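Local coordinates for protein carboxypeptidase A (Helicoverpa armigera, PDB 1JQG) that is a zinc-dependent mid-gut procarboxypeptidase that, once activated, probably removes single residues from the C-terminal ends of dietary peptides, at residues I121-L131 / P217-F228; D231-A239 / L247-R255. One frame throughout, in Å; residues are numbered along the deposited sequence.

Contact 1 (I121-L131 / P217-F228); sequences IHSYEEVDAYL and PVANPDGYVHTF
The first two turns of helix 124-137, with the residues leading into it, pack on the loop that leaves strand 212-216 and on helix 221-228 beyond it, and Y124 meets P221 where the CA atoms of the two segments come nearest. CB of P221 lies 4.2 Å from the centroid of the Y124 ring, an off-centre CH-pi contact 30° from the ring normal. CG of Y124 stands anti to the backbone N (chi1 154°), which carries the ring across P221, while its CB takes the CG2 methyl of V225 at 3.7 Å. The Y124 hydroxyl is held beyond this interface by the backbone O of S155.

One hydrogen bond joins the segments. Y224 OH donates to the backbone O of H122 at 2.7 Å, the donor tilted 33° from the carbonyl plane, and CG2 of I121 touches the same hydroxyl. This buried tyrosine thus satisfies the carbonyl just ahead of S123, the N-cap residue of helix 124-137. S123 N in turn donates almost straight to OE2 of E126, 3.1 Å away.

In the alpha/beta fold of the M14 carboxypeptidases, both segments pack beside the central mixed sheet; helix 187-200 adds L188 against V127 and Y224. Here CG1 of V127, anti to its own amide nitrogen, reaches CB of P217 at 3.8 Å, and L131 CD2 meets P217 CG tip to tip. At the other end F228 presents its ring edge to CG2 of I121, with CZ 3.8 Å from that methyl, and CE1 of the same ring approaches S123 CB.

Contact 2 (D231-A239 / L247-R255); sequences DRYWRKNRA and LCMGVDLNR
K236 and N237 stitch the loop 231-239 to 247-255, two irregular segments paired through backbone and side-chain polar groups. The K236 chain runs along the partner backbone and bends at chi3 (-68°), bringing NZ to the carbonyl oxygens of G250 and M249, 2.9 Å from each and above both carbonyl planes; S271 O is a third acceptor. With an alanine here, NZ is lost, and the carbonyls of M249 and G250 would probably be left without their shared donor, with a gap opened beside G250. N237 binds V251 twice: its N donates to V251 O at 3.1 Å, and its OD1 accepts from V251 N at 2.6 Å, nearly along the C=O axis. ND2 of N237 is taken up by E282 and E284. Farther along, G250 N donates to A239 O at 3.0 Å.

These loops border the catalytic zinc site of the M14 fold. D252 accepts from NE2 of the zinc ligand H181 through OD2, a second-shell bond that probably helps to orient the imidazole; the same oxygen takes N254 N, closing an Asx turn. OD1 of D252 sits over one face of the R235 guanidinium, 2.9 Å from NH2, so charge alone joins them. Water 1 donates to R235 O and accepts from L253 N, bridging the segments.

W234 NE1 donates to N237 O at 3.0 Å within its ring plane, and the ring edge meets M249 O through CH2. Over the centre of the R238 guanidinium lies the M249 CE methyl, 3.6 Å above the plane.

The two contacts follow one another along the chain, and helix 221-228 connects them, their centres lying about 15 Å apart. One side of this helix faces 121-131, while H226 and T227 meet the loop 231-239: H226 CE1 packs 3.2 Å from R238 NH1, its ring edge-to-face with W234, and T227 CG2 lies 3.4 Å from W234 O. The two contacts differ in their relation to the metal. In contact 2 the R235 side chain lies about 5 Å from the zinc ion and about 9 Å from the side chain of E382, the predicted proton donor/acceptor; in contact 1 the Y224 side chain is about 12 Å from the zinc.

Contact 1 (I121-L131 / P217-F228)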
loop_
_atom_site.group_PDB
_atom_site.type_symbol
_atom_site.label_atom_id
_atom_site.label_comp_id
_atom_site.label_asym_id
_atom_site.label_seq_id
_atom_site.Cartn_x
_atom_site.Cartn_y
_atom_site.Cartn_z
ATOM N N ILE A 121 2.107 14.472 -7.945
ATOM C CA ILE A 121 1.735 13.832 -6.696
ATOM C C ILE A 121 0.989 14.908 -5.891
ATOM O O ILE A 121 1.438 16.051 -5.764
ATOM C CB ILE A 121 2.940 13.303 -5.909
ATOM C CG1 ILE A 121 3.704 12.198 -6.664
ATOM C CG2 ILE A 121 2.633 12.728 -4.545
ATOM C CD1 ILE A 121 2.833 11.033 -7.070
ATOM N N HIS A 122 -0.142 14.517 -5.315
ATOM C CA HIS A 122 -0.960 15.435 -4.536
ATOM C C HIS A 122 -0.814 15.191 -3.037
ATOM O O HIS A 122 -0.802 14.058 -2.553
ATOM C CB HIS A 122 -2.451 15.255 -4.942
ATOM C CG HIS A 122 -2.656 15.392 -6.421
ATOM N ND1 HIS A 122 -2.698 16.616 -7.084
ATOM C CD2 HIS A 122 -2.808 14.440 -7.375
ATOM C CE1 HIS A 122 -2.875 16.391 -8.383
ATOM N NE2 HIS A 122 -2.950 15.078 -8.588
ATOM N N SER A 123 -0.773 16.256 -2.263
ATOM C CA SER A 123 -0.616 16.180 -0.821
ATOM C C SER A 123 -1.919 15.810 -0.138
ATOM O O SER A 123 -2.996 15.728 -0.757
ATOM C CB SER A 123 -0.112 17.523 -0.269
ATOM O OG SER A 123 -1.086 18.525 -0.477
ATOM N N TYR A 124 -1.837 15.591 1.189
ATOM C CA TYR A 124 -3.000 15.185 1.960
ATOM C C TYR A 124 -4.060 16.280 1.867
ATOM O O TYR A 124 -5.255 16.000 1.699
ATOM C CB TYR A 124 -2.593 14.917 3.427
ATOM C CG TYR A 124 -3.756 15.122 4.408
ATOM C CD1 TYR A 124 -4.799 14.203 4.493
ATOM C CD2 TYR A 124 -3.806 16.264 5.197
ATOM C CE1 TYR A 124 -5.867 14.412 5.338
ATOM C CE2 TYR A 124 -4.858 16.472 6.067
ATOM C CZ TYR A 124 -5.893 15.542 6.135
ATOM O OH TYR A 124 -6.953 15.757 6.978
ATOM N N GLU A 125 -3.637 17.526 2.012
ATOM C CA GLU A 125 -4.537 18.680 1.993
ATOM C C GLU A 125 -5.286 18.782 0.669
ATOM O O GLU A 125 -6.462 19.089 0.703
ATOM C CB GLU A 125 -3.758 19.972 2.256
ATOM C CG GLU A 125 -3.081 20.068 3.597
ATOM C CD GLU A 125 -1.831 19.218 3.767
ATOM O OE1 GLU A 125 -1.282 18.804 2.716
ATOM O OE2 GLU A 125 -1.424 18.981 4.936
ATOM N N GLU A 126 -4.588 18.553 -0.457
ATOM C CA GLU A 126 -5.179 18.645 -1.770
ATOM C C GLU A 126 -6.201 17.540 -2.003
ATOM O O GLU A 126 -7.268 17.771 -2.540
ATOM C CB GLU A 126 -4.150 18.619 -2.918
ATOM C CG GLU A 126 -3.056 19.674 -2.755
ATOM C CD GLU A 126 -2.046 19.642 -3.875
ATOM O OE1 GLU A 126 -2.349 20.227 -4.944
ATOM O OE2 GLU A 126 -0.973 19.031 -3.682
ATOM N N VAL A 127 -5.939 16.349 -1.484
ATOM C CA VAL A 127 -6.851 15.201 -1.595
ATOM C C VAL A 127 -8.073 15.426 -0.719
ATOM O O VAL A 127 -9.200 15.199 -1.084
ATOM C CB VAL A 127 -6.186 13.867 -1.244
ATOM C CG1 VAL A 127 -7.205 12.721 -1.267
ATOM C CG2 VAL A 127 -5.051 13.565 -2.203
ATOM N N ASP A 128 -7.838 15.954 0.477
ATOM C CA ASP A 128 -8.901 16.251 1.429
ATOM C C ASP A 128 -9.863 17.282 0.857
ATOM O O ASP A 128 -11.089 17.223 1.021
ATOM C CB ASP A 128 -8.300 16.772 2.729
ATOM C CG ASP A 128 -9.336 17.000 3.790
ATOM O OD1 ASP A 128 -9.708 18.182 3.868
ATOM O OD2 ASP A 128 -9.738 16.029 4.482
ATOM N N ALA A 129 -9.321 18.329 0.234
ATOM C CA ALA A 129 -10.155 19.382 -0.359
ATOM C C ALA A 129 -10.914 18.856 -1.569
ATOM O O ALA A 129 -12.074 19.172 -1.796
ATOM C CB ALA A 129 -9.368 20.606 -0.790
ATOM N N TYR A 130 -10.238 18.057 -2.393
ATOM C CA TYR A 130 -10.783 17.474 -3.599
ATOM C C TYR A 130 -12.025 16.631 -3.302
ATOM O O TYR A 130 -13.025 16.783 -3.996
ATOM C CB TYR A 130 -9.728 16.615 -4.293
ATOM C CG TYR A 130 -10.200 15.832 -5.513
ATOM C CD1 TYR A 130 -10.799 16.489 -6.587
ATOM C CD2 TYR A 130 -10.040 14.460 -5.586
ATOM C CE1 TYR A 130 -11.187 15.797 -7.717
ATOM C CE2 TYR A 130 -10.467 13.742 -6.688
ATOM C CZ TYR A 130 -11.016 14.428 -7.766
ATOM O OH TYR A 130 -11.378 13.678 -8.844
ATOM N N LEU A 131 -11.914 15.741 -2.317
ATOM C CA LEU A 131 -13.048 14.920 -1.910
ATOM C C LEU A 131 -14.298 15.716 -1.610
ATOM O O LEU A 131 -15.396 15.268 -1.953
ATOM C CB LEU A 131 -12.716 14.048 -0.680
ATOM C CG LEU A 131 -11.526 13.087 -0.852
ATOM C CD1 LEU A 131 -11.350 12.212 0.386
ATOM C CD2 LEU A 131 -11.660 12.273 -2.140
ATOM N N PRO A 217 -8.594 7.261 -0.008
ATOM C CA PRO A 217 -7.337 7.674 -0.624
ATOM C C PRO A 217 -6.156 7.655 0.325
ATOM O O PRO A 217 -5.086 7.122 0.019
ATOM C CB PRO A 217 -7.655 8.994 -1.255
ATOM C CG PRO A 217 -9.164 9.034 -1.401
ATOM C CD PRO A 217 -9.656 8.269 -0.191
ATOM N N VAL A 218 -6.177 8.383 1.435
ATOM C CA VAL A 218 -5.121 8.545 2.389
ATOM C C VAL A 218 -5.439 7.910 3.739
ATOM O O VAL A 218 -6.001 8.484 4.652
ATOM C CB VAL A 218 -4.773 10.028 2.635
ATOM C CG1 VAL A 218 -3.452 10.123 3.398
ATOM C CG2 VAL A 218 -4.665 10.775 1.319
ATOM N N ALA A 219 -5.016 6.646 3.896
ATOM C CA ALA A 219 -5.276 5.887 5.103
ATOM C C ALA A 219 -4.360 6.246 6.260
ATOM O O ALA A 219 -4.769 6.022 7.416
ATOM C CB ALA A 219 -5.172 4.411 4.821
ATOM N N ASN A 220 -3.262 6.905 5.947
ATOM C CA ASN A 220 -2.268 7.315 6.933
ATOM C C ASN A 220 -1.813 8.764 6.722
ATOM O O ASN A 220 -0.712 9.056 6.276
ATOM C CB ASN A 220 -1.076 6.348 6.830
ATOM C CG ASN A 220 -0.043 6.522 7.930
ATOM O OD1 ASN A 220 1.023 5.919 7.793
ATOM N ND2 ASN A 220 -0.319 7.312 8.946
ATOM N N PRO A 221 -2.663 9.739 7.007
ATOM C CA PRO A 221 -2.432 11.157 6.778
ATOM C C PRO A 221 -1.242 11.758 7.508
ATOM O O PRO A 221 -0.419 12.488 6.919
ATOM C CB PRO A 221 -3.770 11.780 7.155
ATOM C CG PRO A 221 -4.430 10.861 8.099
ATOM C CD PRO A 221 -4.050 9.502 7.559
ATOM N N ASP A 222 -1.049 11.438 8.782
ATOM C CA ASP A 222 0.119 11.897 9.536
ATOM C C ASP A 222 1.463 11.482 8.920
ATOM O O ASP A 222 2.452 12.248 8.864
ATOM C CB ASP A 222 0.038 11.381 10.987
ATOM C CG ASP A 222 -1.142 11.917 11.766
ATOM O OD1 ASP A 222 -1.812 12.901 11.363
ATOM O OD2 ASP A 222 -1.468 11.366 12.854
ATOM N N GLY A 223 1.576 10.203 8.528
ATOM C CA GLY A 223 2.815 9.701 7.945
ATOM C C GLY A 223 3.038 10.310 6.568
ATOM O O GLY A 223 4.148 10.617 6.143
ATOM N N TYR A 224 1.971 10.357 5.768
ATOM C CA TYR A 224 2.027 10.909 4.434
ATOM C C TYR A 224 2.542 12.354 4.468
ATOM O O TYR A 224 3.307 12.746 3.568
ATOM C CB TYR A 224 0.650 10.813 3.754
ATOM C CG TYR A 224 0.644 11.132 2.270
ATOM C CD1 TYR A 224 1.549 10.508 1.424
ATOM C CD2 TYR A 224 -0.233 12.030 1.709
ATOM C CE1 TYR A 224 1.564 10.776 0.075
ATOM C CE2 TYR A 224 -0.234 12.314 0.354
ATOM C CZ TYR A 224 0.674 11.679 -0.459
ATOM O OH TYR A 224 0.697 11.950 -1.799
ATOM N N VAL A 225 2.093 13.124 5.452
ATOM C CA VAL A 225 2.470 14.547 5.522
ATOM C C VAL A 225 3.940 14.608 5.924
ATOM O O VAL A 225 4.712 15.431 5.456
ATOM C CB VAL A 225 1.565 15.329 6.482
ATOM C CG1 VAL A 225 2.047 16.704 6.939
ATOM C CG2 VAL A 225 0.167 15.520 5.876
ATOM N N HIS A 226 4.352 13.670 6.775
ATOM C CA HIS A 226 5.694 13.593 7.287
ATOM C C HIS A 226 6.665 13.218 6.173
ATOM O O HIS A 226 7.811 13.697 6.136
ATOM C CB HIS A 226 5.765 12.568 8.428
ATOM C CG HIS A 226 7.086 12.514 9.142
ATOM N ND1 HIS A 226 7.881 11.372 9.204
ATOM C CD2 HIS A 226 7.751 13.475 9.835
ATOM C CE1 HIS A 226 8.962 11.640 9.919
ATOM N NE2 HIS A 226 8.936 12.919 10.278
ATOM N N THR A 227 6.240 12.355 5.259
ATOM C CA THR A 227 7.068 11.954 4.132
ATOM C C THR A 227 7.243 13.078 3.106
ATOM O O THR A 227 8.197 13.031 2.328
ATOM C CB THR A 227 6.483 10.718 3.424
ATOM O OG1 THR A 227 5.163 11.021 2.972
ATOM C CG2 THR A 227 6.397 9.503 4.341
ATOM N N PHE A 228 6.304 14.030 3.062
ATOM C CA PHE A 228 6.350 15.163 2.168
ATOM C C PHE A 228 7.388 16.221 2.552
ATOM O O PHE A 228 7.956 16.892 1.686
ATOM C CB PHE A 228 4.987 15.865 2.078
ATOM C CG PHE A 228 4.265 15.560 0.784
ATOM C CD1 PHE A 228 3.953 16.595 -0.078
ATOM C CD2 PHE A 228 3.920 14.247 0.435
ATOM C CE1 PHE A 228 3.275 16.355 -1.253
ATOM C CE2 PHE A 228 3.293 14.027 -0.754
ATOM C CZ PHE A 228 2.953 15.058 -1.587
#

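Contact 2 (D231-A239 / L247-R255)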
loop_
_atom_site.group_PDB
_atom_site.type_symbol
_atom_site.label_atom_id
_atom_site.label_comp_id
_atom_site.label_asym_id
_atom_site.label_seq_id
_atom_site.Cartn_x
_atom_site.Cartn_y
_atom_site.Cartn_z
ATOM N N ASP A 231 11.132 12.780 6.643
ATOM C CA ASP A 231 11.461 11.395 6.355
ATOM C C ASP A 231 10.660 10.832 5.200
ATOM O O ASP A 231 9.604 10.197 5.335
ATOM C CB ASP A 231 11.288 10.592 7.646
ATOM C CG ASP A 231 11.979 9.249 7.560
ATOM O OD1 ASP A 231 12.633 8.844 8.519
ATOM O OD2 ASP A 231 11.817 8.596 6.502
ATOM N N ARG A 232 11.197 10.897 3.976
ATOM C CA ARG A 232 10.639 10.321 2.775
ATOM C C ARG A 232 10.345 8.825 2.917
ATOM O O ARG A 232 9.393 8.298 2.304
ATOM C CB ARG A 232 11.568 10.518 1.573
ATOM C CG ARG A 232 11.079 10.002 0.225
ATOM C CD ARG A 232 9.737 10.502 -0.194
ATOM N NE ARG A 232 9.274 9.973 -1.482
ATOM C CZ ARG A 232 8.636 8.782 -1.582
ATOM N NH1 ARG A 232 8.413 8.026 -0.503
ATOM N NH2 ARG A 232 8.209 8.306 -2.768
ATOM N N TYR A 233 11.237 8.090 3.603
ATOM C CA TYR A 233 11.088 6.645 3.661
ATOM C C TYR A 233 10.330 6.178 4.895
ATOM O O TYR A 233 10.408 4.989 5.245
ATOM C CB TYR A 233 12.446 5.965 3.543
ATOM C CG TYR A 233 13.055 6.026 2.171
ATOM C CD1 TYR A 233 14.390 6.414 1.982
ATOM C CD2 TYR A 233 12.305 5.663 1.045
ATOM C CE1 TYR A 233 14.945 6.457 0.713
ATOM C CE2 TYR A 233 12.848 5.706 -0.234
ATOM C CZ TYR A 233 14.172 6.099 -0.386
ATOM O OH TYR A 233 14.711 6.125 -1.643
ATOM N N TRP A 234 9.603 7.090 5.543
ATOM C CA TRP A 234 8.751 6.727 6.669
ATOM C C TRP A 234 7.550 5.910 6.158
ATOM O O TRP A 234 6.927 6.274 5.153
ATOM C CB TRP A 234 8.373 8.001 7.422
ATOM C CG TRP A 234 7.646 7.741 8.716
ATOM C CD1 TRP A 234 6.289 7.708 8.944
ATOM C CD2 TRP A 234 8.270 7.458 9.981
ATOM N NE1 TRP A 234 6.041 7.412 10.265
ATOM C CE2 TRP A 234 7.237 7.270 10.923
ATOM C CE3 TRP A 234 9.589 7.352 10.403
ATOM C CZ2 TRP A 234 7.489 6.964 12.266
ATOM C CZ3 TRP A 234 9.854 7.059 11.727
ATOM C CH2 TRP A 234 8.804 6.864 12.643
ATOM N N ARG A 235 7.148 4.894 6.890
ATOM C CA ARG A 235 6.001 4.055 6.529
ATOM C C ARG A 235 4.954 3.927 7.635
ATOM O O ARG A 235 3.809 3.568 7.378
ATOM C CB ARG A 235 6.490 2.658 6.131
ATOM C CG ARG A 235 7.286 1.938 7.201
ATOM C CD ARG A 235 7.831 0.604 6.697
ATOM N NE ARG A 235 6.749 -0.355 6.500
ATOM C CZ ARG A 235 6.827 -1.630 6.873
ATOM N NH1 ARG A 235 7.942 -2.042 7.466
ATOM N NH2 ARG A 235 5.825 -2.485 6.664
ATOM N N LYS A 236 5.337 4.074 8.888
ATOM C CA LYS A 236 4.435 3.877 10.011
ATOM C C LYS A 236 3.598 5.137 10.247
ATOM O O LYS A 236 3.714 6.208 9.634
ATOM C CB LYS A 236 5.266 3.525 11.249
ATOM C CG LYS A 236 6.078 2.260 11.130
ATOM C CD LYS A 236 6.777 1.877 12.431
ATOM C CE LYS A 236 7.882 2.902 12.743
ATOM N NZ LYS A 236 8.406 2.596 14.110
ATOM N N ASN A 237 2.700 5.093 11.241
ATOM C CA ASN A 237 1.977 6.321 11.603
ATOM C C ASN A 237 2.870 7.174 12.522
ATOM O O ASN A 237 4.103 6.986 12.525
ATOM C CB ASN A 237 0.678 5.968 12.271
ATOM C CG ASN A 237 0.783 5.336 13.657
ATOM O OD1 ASN A 237 1.857 4.819 14.037
ATOM N ND2 ASN A 237 -0.261 5.311 14.484
ATOM N N ARG A 238 2.282 8.178 13.182
ATOM C CA ARG A 238 3.107 9.064 14.013
ATOM C C ARG A 238 2.756 9.008 15.498
ATOM O O ARG A 238 2.621 10.038 16.176
ATOM C CB ARG A 238 2.984 10.488 13.447
ATOM C CG ARG A 238 3.530 10.668 12.053
ATOM C CD ARG A 238 5.037 10.432 11.941
ATOM N NE ARG A 238 5.783 11.524 12.568
ATOM C CZ ARG A 238 7.077 11.466 12.863
ATOM N NH1 ARG A 238 7.802 10.377 12.598
ATOM N NH2 ARG A 238 7.575 12.553 13.442
ATOM N N ALA A 239 2.511 7.814 16.008
ATOM C CA ALA A 239 2.056 7.651 17.396
ATOM C C ALA A 239 3.196 7.766 18.398
ATOM O O ALA A 239 4.254 7.133 18.239
ATOM C CB ALA A 239 1.334 6.320 17.603
ATOM N N LEU A 247 12.127 8.608 21.659
ATOM C CA LEU A 247 13.295 8.360 20.816
ATOM C C LEU A 247 12.840 7.643 19.536
ATOM O O LEU A 247 13.217 7.992 18.432
ATOM C CB LEU A 247 14.293 7.472 21.560
ATOM C CG LEU A 247 15.716 7.392 21.020
ATOM C CD1 LEU A 247 16.395 8.731 21.318
ATOM C CD2 LEU A 247 16.489 6.277 21.689
ATOM N N CYS A 248 12.014 6.611 19.704
ATOM C CA CYS A 248 11.418 5.868 18.614
ATOM C C CYS A 248 9.899 6.042 18.704
ATOM O O CYS A 248 9.361 6.083 19.820
ATOM C CB CYS A 248 11.791 4.404 18.703
ATOM S SG CYS A 248 13.532 3.997 18.525
ATOM N N MET A 249 9.235 6.139 17.557
ATOM C CA MET A 249 7.793 6.286 17.530
ATOM C C MET A 249 7.188 5.646 16.281
ATOM O O MET A 249 7.873 5.192 15.381
ATOM C CB MET A 249 7.387 7.754 17.587
ATOM C CG MET A 249 7.971 8.716 16.589
ATOM S SD MET A 249 7.916 10.477 17.033
ATOM C CE MET A 249 6.297 10.891 16.391
ATOM N N GLY A 250 5.842 5.576 16.255
ATOM C CA GLY A 250 5.069 5.042 15.170
ATOM C C GLY A 250 4.897 3.535 15.209
ATOM O O GLY A 250 5.816 2.743 15.490
ATOM N N VAL A 251 3.753 3.120 14.720
ATOM C CA VAL A 251 3.298 1.755 14.628
ATOM C C VAL A 251 3.043 1.406 13.153
ATOM O O VAL A 251 2.578 2.238 12.381
ATOM C CB VAL A 251 1.996 1.557 15.410
ATOM C CG1 VAL A 251 1.379 0.211 15.054
ATOM C CG2 VAL A 251 2.176 1.751 16.912
ATOM N N ASP A 252 3.455 0.195 12.761
ATOM C CA ASP A 252 3.164 -0.298 11.417
ATOM C C ASP A 252 1.677 -0.685 11.371
ATOM O O ASP A 252 1.257 -1.696 11.939
ATOM C CB ASP A 252 4.023 -1.520 11.116
ATOM C CG ASP A 252 3.906 -2.014 9.688
ATOM O OD1 ASP A 252 4.753 -2.853 9.322
ATOM O OD2 ASP A 252 2.981 -1.560 8.960
ATOM N N LEU A 253 0.908 0.151 10.660
ATOM C CA LEU A 253 -0.557 -0.089 10.610
ATOM C C LEU A 253 -0.969 -1.377 9.943
ATOM O O LEU A 253 -2.028 -1.941 10.184
ATOM C CB LEU A 253 -1.243 1.082 9.918
ATOM C CG LEU A 253 -1.168 2.439 10.609
ATOM C CD1 LEU A 253 -1.809 3.512 9.728
ATOM C CD2 LEU A 253 -1.871 2.381 11.985
ATOM N N ASN A 254 -0.099 -1.962 9.122
ATOM C CA ASN A 254 -0.392 -3.223 8.448
ATOM C C ASN A 254 -0.031 -4.394 9.333
ATOM O O ASN A 254 0.078 -5.543 8.894
ATOM C CB ASN A 254 0.290 -3.294 7.083
ATOM C CG ASN A 254 -0.546 -4.114 6.086
ATOM O OD1 ASN A 254 -1.748 -4.311 6.305
ATOM N ND2 ASN A 254 0.039 -4.609 5.005
ATOM N N ARG A 255 0.191 -4.139 10.617
ATOM C CA ARG A 255 0.501 -5.162 11.600
ATOM C C ARG A 255 -0.382 -4.916 12.842
ATOM O O ARG A 255 -0.300 -5.585 13.853
ATOM C CB ARG A 255 1.954 -5.180 12.003
ATOM C CG ARG A 255 3.000 -5.158 10.905
ATOM C CD ARG A 255 3.212 -6.567 10.370
ATOM N NE ARG A 255 4.089 -6.516 9.213
ATOM C CZ ARG A 255 5.085 -7.355 8.995
ATOM N NH1 ARG A 255 5.334 -8.331 9.868
ATOM N NH2 ARG A 255 5.817 -7.185 7.894
HETATM O O HOH W 1 1.647 2.367 8.405
#